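Local coordinates for secreted effector protein SopD (Salmonella typhimurium, PDB 5CPC) that alters host cell physiology as a secreted virulence effector, acting cooperatively with SopB in membrane fission and macropinosome formation during invasion and contributing to replication in macrophages, at residues A180-K183 against T184-E188; Y234-Q238 against G239-F243. All coordinates share one frame; numbering follows the deposited sequence.

Interaction 1: residues A180-K183 against T184-E188; sequences AQIK and TAVYE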
ATOM      1  N   ALA A 180      -3.623  -9.340   6.900  1.00 58.88           N
ATOM      2  CA  ALA A 180      -4.568 -10.145   6.149  1.00 59.69           C
ATOM      3  C   ALA A 180      -5.418  -9.440   5.111  1.00 59.18           C
ATOM      4  O   ALA A 180      -5.341  -9.757   3.896  1.00 59.38           O
ATOM      5  CB  ALA A 180      -5.459 -10.961   7.112  1.00 61.62           C
ATOM      6  N   GLN A 181      -6.252  -8.509   5.539  1.00 58.30           N
ATOM      7  CA  GLN A 181      -7.150  -7.847   4.558  1.00 58.03           C
ATOM      8  C   GLN A 181      -6.422  -6.966   3.511  1.00 55.31           C
ATOM      9  O   GLN A 181      -6.938  -6.826   2.406  1.00 54.85           O
ATOM     10  CB  GLN A 181      -8.292  -7.028   5.226  1.00 58.69           C
ATOM     11  CG  GLN A 181      -7.999  -6.511   6.641  1.00 64.43           C
ATOM     12  CD  GLN A 181      -8.253  -7.584   7.697  1.00 70.61           C
ATOM     13  OE1 GLN A 181      -7.517  -7.715   8.695  1.00 74.11           O
ATOM     14  NE2 GLN A 181      -9.271  -8.392   7.451  1.00 72.66           N
ATOM     15  N   ILE A 182      -5.279  -6.365   3.881  1.00 53.03           N
ATOM     16  CA  ILE A 182      -4.406  -5.629   2.920  1.00 52.06           C
ATOM     17  C   ILE A 182      -3.877  -6.666   1.890  1.00 50.83           C
ATOM     18  O   ILE A 182      -4.315  -6.635   0.771  1.00 49.27           O
ATOM     19  CB  ILE A 182      -3.306  -4.808   3.628  1.00 53.12           C
ATOM     20  CG1 ILE A 182      -3.892  -3.501   4.173  1.00 51.87           C
ATOM     21  CG2 ILE A 182      -2.114  -4.479   2.717  1.00 53.34           C
ATOM     22  CD1 ILE A 182      -4.871  -2.773   3.234  1.00 54.59           C
ATOM     23  N   LYS A 183      -3.120  -7.674   2.327  1.00 51.05           N
ATOM     24  CA  LYS A 183      -2.816  -8.844   1.466  1.00 52.48           C
ATOM     25  C   LYS A 183      -3.940  -9.245   0.531  1.00 51.83           C
ATOM     26  O   LYS A 183      -3.816  -9.162  -0.697  1.00 51.08           O
ATOM     27  CB  LYS A 183      -2.391 -10.060   2.274  1.00 53.68           C
ATOM     28  CG  LYS A 183      -0.930 -10.003   2.659  1.00 55.82           C
ATOM     29  CD  LYS A 183      -0.625 -11.047   3.677  1.00 58.60           C
ATOM     30  CE  LYS A 183      -0.617 -12.413   3.044  1.00 62.13           C
ATOM     31  NZ  LYS A 183       0.149 -13.326   3.949  1.00 65.29           N
ATOM     32  N   THR A 184      -5.056  -9.639   1.121  1.00 52.90           N
ATOM     33  CA  THR A 184      -6.251  -9.983   0.374  1.00 53.58           C
ATOM     34  C   THR A 184      -6.673  -8.901  -0.625  1.00 52.85           C
ATOM     35  O   THR A 184      -6.970  -9.236  -1.781  1.00 54.91           O
ATOM     36  CB  THR A 184      -7.391 -10.304   1.354  1.00 55.00           C
ATOM     37  OG1 THR A 184      -6.886 -11.298   2.241  1.00 58.89           O
ATOM     38  CG2 THR A 184      -8.650 -10.856   0.622  1.00 53.72           C
ATOM     39  N   ALA A 185      -6.672  -7.630  -0.205  1.00 50.18           N
ATOM     40  CA  ALA A 185      -7.060  -6.550  -1.121  1.00 48.78           C
ATOM     41  C   ALA A 185      -6.036  -6.326  -2.244  1.00 46.69           C
ATOM     42  O   ALA A 185      -6.410  -6.165  -3.371  1.00 47.51           O
ATOM     43  CB  ALA A 185      -7.246  -5.288  -0.404  1.00 47.46           C
ATOM     44  N   VAL A 186      -4.759  -6.278  -1.918  1.00 44.48           N
ATOM     45  CA  VAL A 186      -3.756  -6.161  -2.955  1.00 44.99           C
ATOM     46  C   VAL A 186      -3.870  -7.304  -4.025  1.00 44.40           C
ATOM     47  O   VAL A 186      -3.949  -7.005  -5.196  1.00 44.73           O
ATOM     48  CB  VAL A 186      -2.374  -6.040  -2.350  1.00 44.40           C
ATOM     49  CG1 VAL A 186      -1.313  -6.000  -3.431  1.00 44.62           C
ATOM     50  CG2 VAL A 186      -2.335  -4.773  -1.424  1.00 44.49           C
ATOM     51  N   TYR A 187      -3.898  -8.583  -3.615  1.00 44.44           N
ATOM     52  CA  TYR A 187      -4.077  -9.734  -4.575  1.00 43.15           C
ATOM     53  C   TYR A 187      -5.394  -9.678  -5.368  1.00 44.17           C
ATOM     54  O   TYR A 187      -5.442  -9.925  -6.586  1.00 43.10           O
ATOM     55  CB  TYR A 187      -3.814 -11.100  -3.880  1.00 43.28           C
ATOM     56  CG  TYR A 187      -2.315 -11.419  -3.789  1.00 42.06           C
ATOM     57  CD1 TYR A 187      -1.504 -10.786  -2.856  1.00 41.31           C
ATOM     58  CD2 TYR A 187      -1.705 -12.266  -4.727  1.00 45.18           C
ATOM     59  CE1 TYR A 187      -0.136 -11.001  -2.809  1.00 42.24           C
ATOM     60  CE2 TYR A 187      -0.308 -12.544  -4.656  1.00 46.76           C
ATOM     61  CZ  TYR A 187       0.458 -11.888  -3.714  1.00 45.45           C
ATOM     62  OH  TYR A 187       1.816 -12.113  -3.652  1.00 45.05           O
ATOM     63  N   GLU A 188      -6.471  -9.255  -4.717  1.00 45.76           N
ATOM     64  CA  GLU A 188      -7.783  -9.236  -5.381  1.00 46.89           C
ATOM     65  C   GLU A 188      -7.809  -8.235  -6.549  1.00 45.93           C
ATOM     66  O   GLU A 188      -8.429  -8.443  -7.616  1.00 45.65           O
ATOM     67  CB  GLU A 188      -8.849  -8.814  -4.329  1.00 49.09           C
ATOM     68  CG  GLU A 188     -10.158  -9.617  -4.392  1.00 56.79           C
ATOM     69  CD  GLU A 188     -11.004  -9.480  -3.092  1.00 65.77           C
ATOM     70  OE1 GLU A 188     -11.874  -8.586  -3.064  1.00 66.95           O
ATOM     71  OE2 GLU A 188     -10.786 -10.247  -2.111  1.00 67.47           O
TER
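Thr184 reaches back one helical turn to the carbonyl of Ala180 and grips it twice. Its backbone N donates to Ala180 O over 2.8 Å in a nearly straight bond, and its side-chain OG1 donates to the same oxygen, Ala180 O, over 2.7 Å. The hydroxyl can do this because it is anti to its own carbonyl carbon (chi1 -53°), which swings it toward the preceding turn. The two donors approach differently: the amide comes almost head-on to the carbonyl, while the hydroxyl sits well above the carbonyl plane. Three further i to i+4 bonds follow in this first part of helix 180-190, from Ala185 N to Gln181 O, Val186 N to Ile182 O and Tyr187 N to Lys183 O. The Ala185 bond is the bent one, at 147° about its hydrogen.

The packed side of the helix carries Ile182 and Val186, one turn apart and meeting at an angle, Ile182 CG2 4.2 Å from Val186 CG2. Leu316 lies against both, and Ile150 and Val153 of helix 141-160 press on Ile182. Tyr187 is buried too; its ring presents an edge to Lys183 O, with CD1 3.6 Å from that oxygen, and its hydroxyl is hydrogen-bonded to Leu315 N. Ala180, Gln181 and Thr184 instead lie on the solvent side, where contact with the next turn is mostly backbone. The chemistry therefore divides by face: mostly hydrocarbon, with one tyrosine hydroxyl bond, seats the helix against its neighbours, while on the exposed face a hydroxyl turned back along the helix adds a second bond to the Ala180 carbonyl.

Interaction 2: residues Y234-Q238 against G239-F243; sequences YQEVQ and GEVAF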
ATOM      1  N   TYR A 234      -1.850  -9.471 -13.073  1.00 39.84           N
ATOM      2  CA  TYR A 234      -2.408 -10.151 -14.208  1.00 42.43           C
ATOM      3  C   TYR A 234      -3.798 -10.704 -13.896  1.00 44.57           C
ATOM      4  O   TYR A 234      -4.038 -11.167 -12.771  1.00 44.16           O
ATOM      5  CB  TYR A 234      -1.511 -11.372 -14.633  1.00 40.65           C
ATOM      6  CG  TYR A 234      -0.670 -12.023 -13.532  1.00 39.31           C
ATOM      7  CD1 TYR A 234      -1.190 -13.061 -12.749  1.00 40.03           C
ATOM      8  CD2 TYR A 234       0.654 -11.651 -13.322  1.00 36.49           C
ATOM      9  CE1 TYR A 234      -0.410 -13.673 -11.780  1.00 37.60           C
ATOM     10  CE2 TYR A 234       1.455 -12.268 -12.362  1.00 33.95           C
ATOM     11  CZ  TYR A 234       0.916 -13.282 -11.613  1.00 36.92           C
ATOM     12  OH  TYR A 234       1.652 -13.929 -10.657  1.00 35.77           O
ATOM     13  N   GLN A 235      -4.666 -10.689 -14.905  1.00 47.29           N
ATOM     14  CA  GLN A 235      -5.966 -11.361 -14.873  1.00 51.47           C
ATOM     15  C   GLN A 235      -6.316 -11.809 -16.269  1.00 52.33           C
ATOM     16  O   GLN A 235      -5.946 -11.171 -17.231  1.00 51.42           O
ATOM     17  CB  GLN A 235      -7.114 -10.473 -14.320  1.00 52.58           C
ATOM     18  CG  GLN A 235      -7.065  -8.979 -14.648  1.00 58.21           C
ATOM     19  CD  GLN A 235      -8.472  -8.277 -14.564  1.00 66.96           C
ATOM     20  OE1 GLN A 235      -9.430  -8.799 -13.948  1.00 66.78           O
ATOM     21  NE2 GLN A 235      -8.594  -7.118 -15.240  1.00 66.74           N
ATOM     22  N   GLU A 236      -7.054 -12.908 -16.348  1.00 54.09           N
ATOM     23  CA  GLU A 236      -7.504 -13.460 -17.558  1.00 56.71           C
ATOM     24  C   GLU A 236      -8.934 -12.925 -17.706  1.00 59.38           C
ATOM     25  O   GLU A 236      -9.723 -12.903 -16.744  1.00 59.07           O
ATOM     26  CB  GLU A 236      -7.414 -14.997 -17.487  1.00 57.65           C
ATOM     27  CG  GLU A 236      -6.019 -15.524 -16.991  1.00 58.96           C
ATOM     28  CD  GLU A 236      -5.858 -17.072 -17.052  1.00 65.82           C
ATOM     29  OE1 GLU A 236      -4.794 -17.618 -16.650  1.00 64.13           O
ATOM     30  OE2 GLU A 236      -6.804 -17.755 -17.489  1.00 67.00           O
ATOM     31  N   VAL A 237      -9.230 -12.409 -18.895  1.00 60.82           N
ATOM     32  CA  VAL A 237     -10.493 -11.729 -19.175  1.00 63.52           C
ATOM     33  C   VAL A 237     -10.841 -12.062 -20.616  1.00 64.88           C
ATOM     34  O   VAL A 237     -10.044 -11.827 -21.530  1.00 64.38           O
ATOM     35  CB  VAL A 237     -10.408 -10.185 -18.851  1.00 63.44           C
ATOM     36  CG1 VAL A 237      -9.040  -9.594 -19.267  1.00 64.65           C
ATOM     37  CG2 VAL A 237     -11.598  -9.392 -19.416  1.00 65.29           C
ATOM     38  N   GLN A 238     -11.987 -12.710 -20.797  1.00 66.96           N
ATOM     39  CA  GLN A 238     -12.421 -13.240 -22.103  1.00 67.87           C
ATOM     40  C   GLN A 238     -11.280 -13.842 -22.923  1.00 66.31           C
ATOM     41  O   GLN A 238     -11.057 -13.441 -24.065  1.00 66.58           O
ATOM     42  CB  GLN A 238     -13.217 -12.192 -22.919  1.00 69.30           C
ATOM     43  CG  GLN A 238     -14.754 -12.159 -22.638  1.00 74.29           C
ATOM     44  CD  GLN A 238     -15.206 -10.947 -21.777  1.00 77.57           C
ATOM     45  OE1 GLN A 238     -14.459  -9.979 -21.609  1.00 76.16           O
ATOM     46  NE2 GLN A 238     -16.456 -10.988 -21.276  1.00 78.43           N
ATOM     47  N   GLY A 239     -10.559 -14.801 -22.340  1.00 64.48           N
ATOM     48  CA  GLY A 239      -9.582 -15.560 -23.104  1.00 63.25           C
ATOM     49  C   GLY A 239      -8.224 -14.889 -23.302  1.00 61.35           C
ATOM     50  O   GLY A 239      -7.348 -15.442 -23.931  1.00 60.42           O
ATOM     51  N   GLU A 240      -8.041 -13.710 -22.745  1.00 59.43           N
ATOM     52  CA  GLU A 240      -6.812 -12.995 -22.903  1.00 57.91           C
ATOM     53  C   GLU A 240      -6.244 -12.802 -21.490  1.00 57.07           C
ATOM     54  O   GLU A 240      -7.021 -12.644 -20.545  1.00 58.48           O
ATOM     55  CB  GLU A 240      -7.134 -11.625 -23.459  1.00 57.79           C
ATOM     56  CG  GLU A 240      -6.887 -11.447 -24.919  1.00 60.41           C
ATOM     57  CD  GLU A 240      -7.493 -10.127 -25.450  1.00 60.16           C
ATOM     58  OE1 GLU A 240      -6.957  -9.030 -25.184  1.00 59.93           O
ATOM     59  OE2 GLU A 240      -8.546 -10.209 -26.097  1.00 60.17           O
ATOM     60  N   VAL A 241      -4.914 -12.769 -21.341  1.00 54.30           N
ATOM     61  CA  VAL A 241      -4.296 -12.393 -20.064  1.00 51.99           C
ATOM     62  C   VAL A 241      -3.812 -10.954 -20.176  1.00 50.32           C
ATOM     63  O   VAL A 241      -3.085 -10.606 -21.104  1.00 49.93           O
ATOM     64  CB  VAL A 241      -3.076 -13.247 -19.744  1.00 51.56           C
ATOM     65  CG1 VAL A 241      -2.617 -12.979 -18.304  1.00 48.63           C
ATOM     66  CG2 VAL A 241      -3.397 -14.728 -19.995  1.00 55.04           C
ATOM     67  N   ALA A 242      -4.207 -10.131 -19.222  1.00 46.73           N
ATOM     68  CA  ALA A 242      -3.901  -8.735 -19.250  1.00 45.49           C
ATOM     69  C   ALA A 242      -2.922  -8.464 -18.099  1.00 45.02           C
ATOM     70  O   ALA A 242      -3.223  -8.784 -16.949  1.00 44.89           O
ATOM     71  CB  ALA A 242      -5.233  -7.928 -19.038  1.00 45.58           C
ATOM     72  N   PHE A 243      -1.765  -7.893 -18.407  1.00 42.92           N
ATOM     73  CA  PHE A 243      -0.781  -7.480 -17.398  1.00 40.21           C
ATOM     74  C   PHE A 243      -0.912  -6.040 -17.061  1.00 40.55           C
ATOM     75  O   PHE A 243      -1.506  -5.282 -17.848  1.00 39.61           O
ATOM     76  CB  PHE A 243       0.621  -7.749 -17.924  1.00 39.97           C
ATOM     77  CG  PHE A 243       0.856  -9.193 -18.182  1.00 37.17           C
ATOM     78  CD1 PHE A 243       1.219 -10.032 -17.149  1.00 35.54           C
ATOM     79  CD2 PHE A 243       0.669  -9.733 -19.456  1.00 40.37           C
ATOM     80  CE1 PHE A 243       1.344 -11.407 -17.337  1.00 35.21           C
ATOM     81  CE2 PHE A 243       0.881 -11.133 -19.677  1.00 37.38           C
ATOM     82  CZ  PHE A 243       1.189 -11.954 -18.618  1.00 37.78           C
TER
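Tyr234 and Phe243 face each other as a non-hydrogen-bonded pair in a two-stranded antiparallel beta hairpin, closed by a type I' turn from Val237 to Glu240. Gln235 and Ala242 exchange two backbone bonds, as do Val237 and Glu240 beside the turn. Gln238 and Gly239 occupy the corners, both with positive phi, as this tight turn requires.

Tyr234 is worth following outward. Its CB lies 3.9 Å from Phe243 CE1 and 4.2 Å from Val241 CG1, so the strand opposite supplies both an aromatic and an aliphatic neighbour. Further along, CD2 stays near the Phe243 ring, 4.1 Å from CE1, the two side chains passing at a slant. Beyond that the ring leads away from the hairpin and meets Tyr296 edge-to-face, and OH at the tip bonds to Leu303 N and Glu194 OE1. Phe243 packs in turn on Leu292 of helix 285-298, so this aromatic end is the buried one.

On the same face nearer the turn, Glu236 and Val241 run side by side. Extended beyond CG, Glu236 carries its carboxylate to Arg301 and Tyr296, a salt bridge and a hydrogen bond on OE1. The other face holds Gln235, Val237, Glu240 and Ala242 and is largely exposed; there Val237 CG1 rests 4.2 Å from Ala242 CB.

Interaction 1 comes first along the chain, within helix 180-190; interaction 2 follows as the hairpin of strands 232-237 and 240-245. Their centres are 20 Å apart and their nearest atoms about 6 Å, without touching. The centre of interaction 1 is about 10 Å from the centre of the chain, that of interaction 2 about 23 Å. The gap is bridged by common neighbours: Glu194, the partner of the Tyr234 hydroxyl, also lies against Tyr187, while Met190 at the helix end shares backbone hydrogen bonding with Tyr234. A partly buried helix nearer the centre of the chain is thus tied at its C-terminal end to a peripheral hairpin.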